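PDB 2YXL: 450aa long hypothetical fmu protein from Pyrococcus horikoshii, which probably transfers a methyl group from S-adenosylmethionine to carbon 5 of cytosine in RNA, as a member of the RsmB/NOP methyltransferase family. Local coordinates for residues A[156-159]-A[160-163]; A[196-199]-A[200-204]; A[320-323]-A[324-327]. One frame throughout, in Å; residues are numbered along the deposited sequence.

Contact 1: A[156-159]-A[160-163]; sequences LAPS and WLIE
Pro158 occupies the N-cap position of helix 159-169, and its carbonyl oxygen receives two amides of the first turn. Ile162 N lies 3.1 Å from Pro158 O in a nearly straight bond (173° at the hydrogen), whereas Leu161 N approaches the same oxygen at a poor angle and bonds to it weakly. The tight side of the turn is apolar. Pro158 and Leu161 run side by side, CG of the proline 3.8 Å from CB of the leucine, and Ile162 CG1 rests 3.9 Å from Ala157 CB. Trp160 has its CG between backbone N and carbonyl carbon (chi1 80°), which brings the indole back alongside the proline ring. Leu161 and Ile162 continue into the buried surroundings, touching Phe393 and Tyr155 respectively, and Trp354 of helix 352-355 packs on Pro158. The opposite character belongs to Ser159 and the exposed Glu163, joined mainly through the backbone: Glu163 N bonds to Ser159 O at 3.0 Å, and Glu163 CB sits near the same oxygen. Ser159 N donates a hydrogen bond to Glu152 OE1 of the preceding helix, 147-155. At the indole, Pro158 CG lies obliquely to the ring, 3.7 Å from Trp160 NE1.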
loop_
_atom_site.group_PDB
_atom_site.type_symbol
_atom_site.label_atom_id
_atom_site.label_comp_id
_atom_site.label_asym_id
_atom_site.label_seq_id
_atom_site.Cartn_x
_atom_site.Cartn_y
_atom_site.Cartn_z
ATOM N N LEU A 156 -13.421 8.320 9.675
ATOM C CA LEU A 156 -12.090 8.873 9.391
ATOM C C LEU A 156 -11.812 8.858 7.885
ATOM O O LEU A 156 -10.790 8.344 7.431
ATOM C CB LEU A 156 -10.991 8.142 10.185
ATOM C CG LEU A 156 -11.163 7.963 11.704
ATOM C CD1 LEU A 156 -10.029 7.129 12.289
ATOM C CD2 LEU A 156 -11.279 9.294 12.436
ATOM N N ALA A 157 -12.744 9.422 7.121
ATOM C CA ALA A 157 -12.698 9.382 5.659
ATOM C C ALA A 157 -13.434 10.578 5.051
ATOM O O ALA A 157 -14.365 11.101 5.666
ATOM C CB ALA A 157 -13.302 8.073 5.149
ATOM N N PRO A 158 -13.024 11.014 3.839
ATOM C CA PRO A 158 -13.737 12.123 3.200
ATOM C C PRO A 158 -15.133 11.704 2.750
ATOM O O PRO A 158 -15.353 10.538 2.413
ATOM C CB PRO A 158 -12.860 12.462 1.993
ATOM C CG PRO A 158 -12.125 11.211 1.694
ATOM C CD PRO A 158 -11.910 10.520 3.008
ATOM N N SER A 159 -16.057 12.661 2.750
ATOM C CA SER A 159 -17.471 12.412 2.461
ATOM C C SER A 159 -17.726 11.732 1.113
ATOM O O SER A 159 -18.604 10.872 1.009
ATOM C CB SER A 159 -18.266 13.719 2.554
ATOM O OG SER A 159 -19.656 13.459 2.643
ATOM N N TRP A 160 -16.959 12.116 0.091
ATOM C CA TRP A 160 -17.102 11.537 -1.248
ATOM C C TRP A 160 -16.765 10.046 -1.263
ATOM O O TRP A 160 -17.410 9.274 -1.977
ATOM C CB TRP A 160 -16.255 12.295 -2.282
ATOM C CG TRP A 160 -14.786 11.934 -2.286
ATOM C CD1 TRP A 160 -13.787 12.568 -1.608
ATOM C CD2 TRP A 160 -14.164 10.858 -3.006
ATOM N NE1 TRP A 160 -12.580 11.955 -1.857
ATOM C CE2 TRP A 160 -12.783 10.902 -2.712
ATOM C CE3 TRP A 160 -14.642 9.859 -3.870
ATOM C CZ2 TRP A 160 -11.870 9.987 -3.251
ATOM C CZ3 TRP A 160 -13.735 8.948 -4.405
ATOM C CH2 TRP A 160 -12.364 9.020 -4.092
ATOM N N LEU A 161 -15.757 9.655 -0.481
ATOM C CA LEU A 161 -15.338 8.261 -0.387
ATOM C C LEU A 161 -16.388 7.449 0.360
ATOM O O LEU A 161 -16.782 6.375 -0.094
ATOM C CB LEU A 161 -13.984 8.135 0.318
ATOM C CG LEU A 161 -12.938 7.123 -0.183
ATOM C CD1 LEU A 161 -12.098 6.620 0.981
ATOM C CD2 LEU A 161 -13.525 5.939 -0.958
ATOM N N ILE A 162 -16.837 7.976 1.500
ATOM C CA ILE A 162 -17.895 7.352 2.298
ATOM C C ILE A 162 -19.127 7.076 1.439
ATOM O O ILE A 162 -19.701 5.986 1.493
ATOM C CB ILE A 162 -18.285 8.233 3.510
ATOM C CG1 ILE A 162 -17.094 8.378 4.466
ATOM C CG2 ILE A 162 -19.514 7.665 4.223
ATOM C CD1 ILE A 162 -17.282 9.419 5.560
ATOM N N GLU A 163 -19.511 8.070 0.639
ATOM C CA GLU A 163 -20.641 7.953 -0.272
ATOM C C GLU A 163 -20.388 6.871 -1.323
ATOM O O GLU A 163 -21.244 6.018 -1.567
ATOM C CB GLU A 163 -20.919 9.304 -0.942
ATOM C CG GLU A 163 -22.372 9.514 -1.372
ATOM C CD GLU A 163 -23.338 9.598 -0.193
ATOM O OE1 GLU A 163 -24.434 9.001 -0.283
ATOM O OE2 GLU A 163 -23.000 10.251 0.821
#

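Contact 2: A[196-199]-A[200-204]; sequences ANVE and EVIGE
Asn197 N donates to Glu200 OE2 at 3.1 Å, with 152° at the hydrogen, so a side chain of the first helical turn reaches back to satisfy the backbone amide just ahead of it. Glu200 can do this because its CG stands anti to the backbone N (chi1 169°) and the chain stays extended beyond, carrying the carboxylate back over Ala196. The other carboxylate oxygen, OE1, has a long, weak ion pair with Lys240. Three main-chain bonds then start the helix: Val201 N to Asn197 O, Ile202 N to Val198 O at 2.8 Å, and Gly203 N to Glu199 O at 2.9 Å. With Asn197 as N-cap and Glu200 three residues on, the glutamate supplies the N3-to-N-cap half of a capping box at the start of helix 198-207, which packs against the four-stranded antiparallel sheet of the ferredoxin-like domain. Outward from the cap, Val201 CG2 lies 4.0 Å from Ala196 CB. One turn along, Val198 CG1 meets Ile202 CD1 at 3.8 Å, and Val198, Val201 and Ile202 all touch Leu222 of strand 221-225. A serine in place of Ile202 would probably take away the CD1 contact with Val198 CG1 and open a gap beside Leu222. Glu199 OE1 comes within 3.9 Å of Ile202 CD1 on the more exposed flank.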
loop_
_atom_site.group_PDB
_atom_site.type_symbol
_atom_site.label_atom_id
_atom_site.label_comp_id
_atom_site.label_asym_id
_atom_site.label_seq_id
_atom_site.Cartn_x
_atom_site.Cartn_y
_atom_site.Cartn_z
ATOM N N ALA A 196 13.845 -21.243 0.154
ATOM C CA ALA A 196 13.558 -21.625 1.542
ATOM C C ALA A 196 12.203 -22.323 1.660
ATOM O O ALA A 196 11.381 -22.239 0.747
ATOM C CB ALA A 196 13.594 -20.396 2.446
ATOM N N ASN A 197 11.974 -23.009 2.778
ATOM C CA ASN A 197 10.643 -23.541 3.081
ATOM C C ASN A 197 10.010 -22.848 4.291
ATOM O O ASN A 197 10.712 -22.244 5.106
ATOM C CB ASN A 197 10.664 -25.066 3.249
ATOM C CG ASN A 197 11.061 -25.497 4.641
ATOM O OD1 ASN A 197 12.245 -25.555 4.972
ATOM N ND2 ASN A 197 10.070 -25.822 5.465
ATOM N N VAL A 198 8.687 -22.955 4.397
ATOM C CA VAL A 198 7.892 -22.180 5.358
ATOM C C VAL A 198 8.305 -22.367 6.825
ATOM O O VAL A 198 8.602 -21.386 7.517
ATOM C CB VAL A 198 6.374 -22.443 5.185
ATOM C CG1 VAL A 198 5.565 -21.562 6.125
ATOM C CG2 VAL A 198 5.952 -22.189 3.743
ATOM N N GLU A 199 8.327 -23.616 7.289
ATOM C CA GLU A 199 8.627 -23.920 8.693
ATOM C C GLU A 199 10.007 -23.419 9.121
ATOM O O GLU A 199 10.172 -22.906 10.231
ATOM C CB GLU A 199 8.491 -25.423 8.976
ATOM C CG GLU A 199 7.048 -25.934 9.068
ATOM C CD GLU A 199 6.244 -25.291 10.194
ATOM O OE1 GLU A 199 5.069 -24.937 9.953
ATOM O OE2 GLU A 199 6.780 -25.134 11.316
ATOM N N GLU A 200 10.985 -23.573 8.232
ATOM C CA GLU A 200 12.343 -23.076 8.445
ATOM C C GLU A 200 12.339 -21.563 8.681
ATOM O O GLU A 200 13.022 -21.069 9.582
ATOM C CB GLU A 200 13.219 -23.443 7.241
ATOM C CG GLU A 200 14.593 -22.781 7.191
ATOM C CD GLU A 200 15.086 -22.559 5.765
ATOM O OE1 GLU A 200 16.318 -22.489 5.565
ATOM O OE2 GLU A 200 14.245 -22.450 4.844
ATOM N N VAL A 201 11.559 -20.843 7.873
ATOM C CA VAL A 201 11.399 -19.394 8.012
ATOM C C VAL A 201 10.677 -19.039 9.317
ATOM O O VAL A 201 11.131 -18.166 10.059
ATOM C CB VAL A 201 10.668 -18.776 6.787
ATOM C CG1 VAL A 201 10.263 -17.332 7.056
ATOM C CG2 VAL A 201 11.543 -18.860 5.543
ATOM N N ILE A 202 9.565 -19.724 9.590
ATOM C CA ILE A 202 8.813 -19.538 10.837
ATOM C C ILE A 202 9.720 -19.693 12.065
ATOM O O ILE A 202 9.701 -18.852 12.966
ATOM C CB ILE A 202 7.594 -20.500 10.929
ATOM C CG1 ILE A 202 6.523 -20.104 9.904
ATOM C CG2 ILE A 202 7.007 -20.521 12.347
ATOM C CD1 ILE A 202 5.331 -21.046 9.844
ATOM N N GLY A 203 10.519 -20.761 12.079
ATOM C CA GLY A 203 11.477 -21.014 13.158
ATOM C C GLY A 203 12.507 -19.911 13.339
ATOM O O GLY A 203 12.805 -19.516 14.468
ATOM N N GLU A 204 13.045 -19.415 12.224
ATOM C CA GLU A 204 14.028 -18.330 12.237
ATOM C C GLU A 204 13.417 -17.020 12.743
ATOM O O GLU A 204 14.090 -16.238 13.420
ATOM C CB GLU A 204 14.634 -18.132 10.841
ATOM C CG GLU A 204 15.893 -17.260 10.810
ATOM C CD GLU A 204 16.265 -16.795 9.407
ATOM O OE1 GLU A 204 16.181 -17.604 8.457
ATOM O OE2 GLU A 204 16.654 -15.617 9.256
#

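Contact 3: A[320-323]-A[324-327]; sequences RKAP and EIIG
Ile325 lies against Ala322 and Lys321 through its CB and CG1. Its CB sits 3.6 Å from Ala322 CB. The next atom, CG1, stands beside the backbone N and anti to the carbonyl carbon (chi1 -69°), a setting that carries it to 3.8 Å from Lys321 CB, next to the Ala322 amide. The tip, CD1, continues outward, its separation from Lys321 CB growing to 4.4 Å, while the far end of the lysine leads away from the turn. On the buried side Ala322 CB also meets Ile326 CG1 at 3.8 Å, and both residues press on Phe290 of strand 286-290. A cis peptide precedes Pro323, whose CA makes a CH...O contact of 3.3 Å with Gly327 O. No hydrogen bond links 320-323 to 324-327; the contacts of Ala322 with the two isoleucines across the turn are apolar. Gly327 has a positive phi, in a conformation that a residue with a side chain would hardly adopt. At the start of the turn, Arg320 touches sinefungin and forms salt bridges with Asp318 and Glu370. The irregular turn belongs to the connection from strand 312-315 to strand 331-337 in the Rossmann-like fold of class I methyltransferases, beside the cofactor pocket.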
loop_
_atom_site.group_PDB
_atom_site.type_symbol
_atom_site.label_atom_id
_atom_site.label_comp_id
_atom_site.label_asym_id
_atom_site.label_seq_id
_atom_site.Cartn_x
_atom_site.Cartn_y
_atom_site.Cartn_z
ATOM N N ARG A 320 1.772 -0.396 -23.251
ATOM C CA ARG A 320 0.861 -0.286 -24.393
ATOM C C ARG A 320 1.580 -0.705 -25.677
ATOM O O ARG A 320 0.954 -1.200 -26.616
ATOM C CB ARG A 320 0.275 1.122 -24.517
ATOM C CG ARG A 320 -0.834 1.424 -23.515
ATOM C CD ARG A 320 -0.374 2.394 -22.444
ATOM N NE ARG A 320 -0.517 3.779 -22.884
ATOM C CZ ARG A 320 0.091 4.825 -22.327
ATOM N NH1 ARG A 320 0.912 4.666 -21.298
ATOM N NH2 ARG A 320 -0.118 6.039 -22.811
ATOM N N LYS A 321 2.895 -0.491 -25.700
ATOM C CA LYS A 321 3.784 -1.118 -26.679
ATOM C C LYS A 321 3.976 -2.572 -26.247
ATOM O O LYS A 321 3.804 -2.895 -25.069
ATOM C CB LYS A 321 5.130 -0.391 -26.742
ATOM C CG LYS A 321 5.029 1.113 -26.973
ATOM C CD LYS A 321 6.390 1.785 -26.851
ATOM C CE LYS A 321 6.257 3.280 -26.591
ATOM N NZ LYS A 321 5.645 4.017 -27.733
ATOM N N ALA A 322 4.353 -3.436 -27.189
ATOM C CA ALA A 322 4.281 -4.896 -27.013
ATOM C C ALA A 322 2.807 -5.291 -26.949
ATOM O O ALA A 322 2.169 -5.130 -25.903
ATOM C CB ALA A 322 5.039 -5.362 -25.771
ATOM N N PRO A 323 2.250 -5.811 -28.064
ATOM C CA PRO A 323 2.838 -6.258 -29.341
ATOM C C PRO A 323 3.836 -5.311 -30.011
ATOM O O PRO A 323 3.935 -4.141 -29.642
ATOM C CB PRO A 323 1.611 -6.438 -30.238
ATOM C CG PRO A 323 0.529 -6.780 -29.304
ATOM C CD PRO A 323 0.782 -5.962 -28.075
ATOM N N GLU A 324 4.543 -5.836 -31.014
ATOM C CA GLU A 324 5.675 -5.167 -31.692
ATOM C C GLU A 324 6.786 -4.625 -30.770
ATOM O O GLU A 324 7.396 -3.588 -31.044
ATOM C CB GLU A 324 5.241 -4.157 -32.788
ATOM C CG GLU A 324 3.922 -3.398 -32.585
ATOM C CD GLU A 324 4.054 -2.157 -31.711
ATOM O OE1 GLU A 324 5.192 -1.722 -31.431
ATOM O OE2 GLU A 324 3.008 -1.613 -31.300
ATOM N N ILE A 325 7.029 -5.351 -29.680
ATOM C CA ILE A 325 8.241 -5.211 -28.869
ATOM C C ILE A 325 8.750 -6.621 -28.578
ATOM O O ILE A 325 9.944 -6.902 -28.710
ATOM C CB ILE A 325 7.995 -4.442 -27.535
ATOM C CG1 ILE A 325 7.682 -2.954 -27.786
ATOM C CG2 ILE A 325 9.174 -4.611 -26.563
ATOM C CD1 ILE A 325 8.844 -2.108 -28.321
ATOM N N ILE A 326 7.827 -7.500 -28.195
ATOM C CA ILE A 326 8.140 -8.900 -27.904
ATOM C C ILE A 326 7.399 -9.855 -28.843
ATOM O O ILE A 326 7.747 -11.034 -28.943
ATOM C CB ILE A 326 7.844 -9.266 -26.424
ATOM C CG1 ILE A 326 6.393 -8.929 -26.054
ATOM C CG2 ILE A 326 8.834 -8.562 -25.491
ATOM C CD1 ILE A 326 5.881 -9.646 -24.818
ATOM N N GLY A 327 6.382 -9.335 -29.527
ATOM C CA GLY A 327 5.604 -10.118 -30.484
ATOM C C GLY A 327 4.107 -9.991 -30.286
ATOM O O GLY A 327 3.652 -9.429 -29.287
#

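The three contacts follow one another along the chain and stand far apart, their centres about 40 Å from each other in every pairing. Contacts 1 and 2 each open a helix, one next to helix 147-155 and the other on the antiparallel sheet, on opposite sides of the chain's centre; their nearest atoms are about 32 Å apart. Both lie away from the cofactor pocket. Contact 3 borders that pocket directly, the side chain of Lys321 about 8 Å from the bound sinefungin. Nearest atoms of contact 3 are about 22 Å from contact 1 and about 29 Å from contact 2.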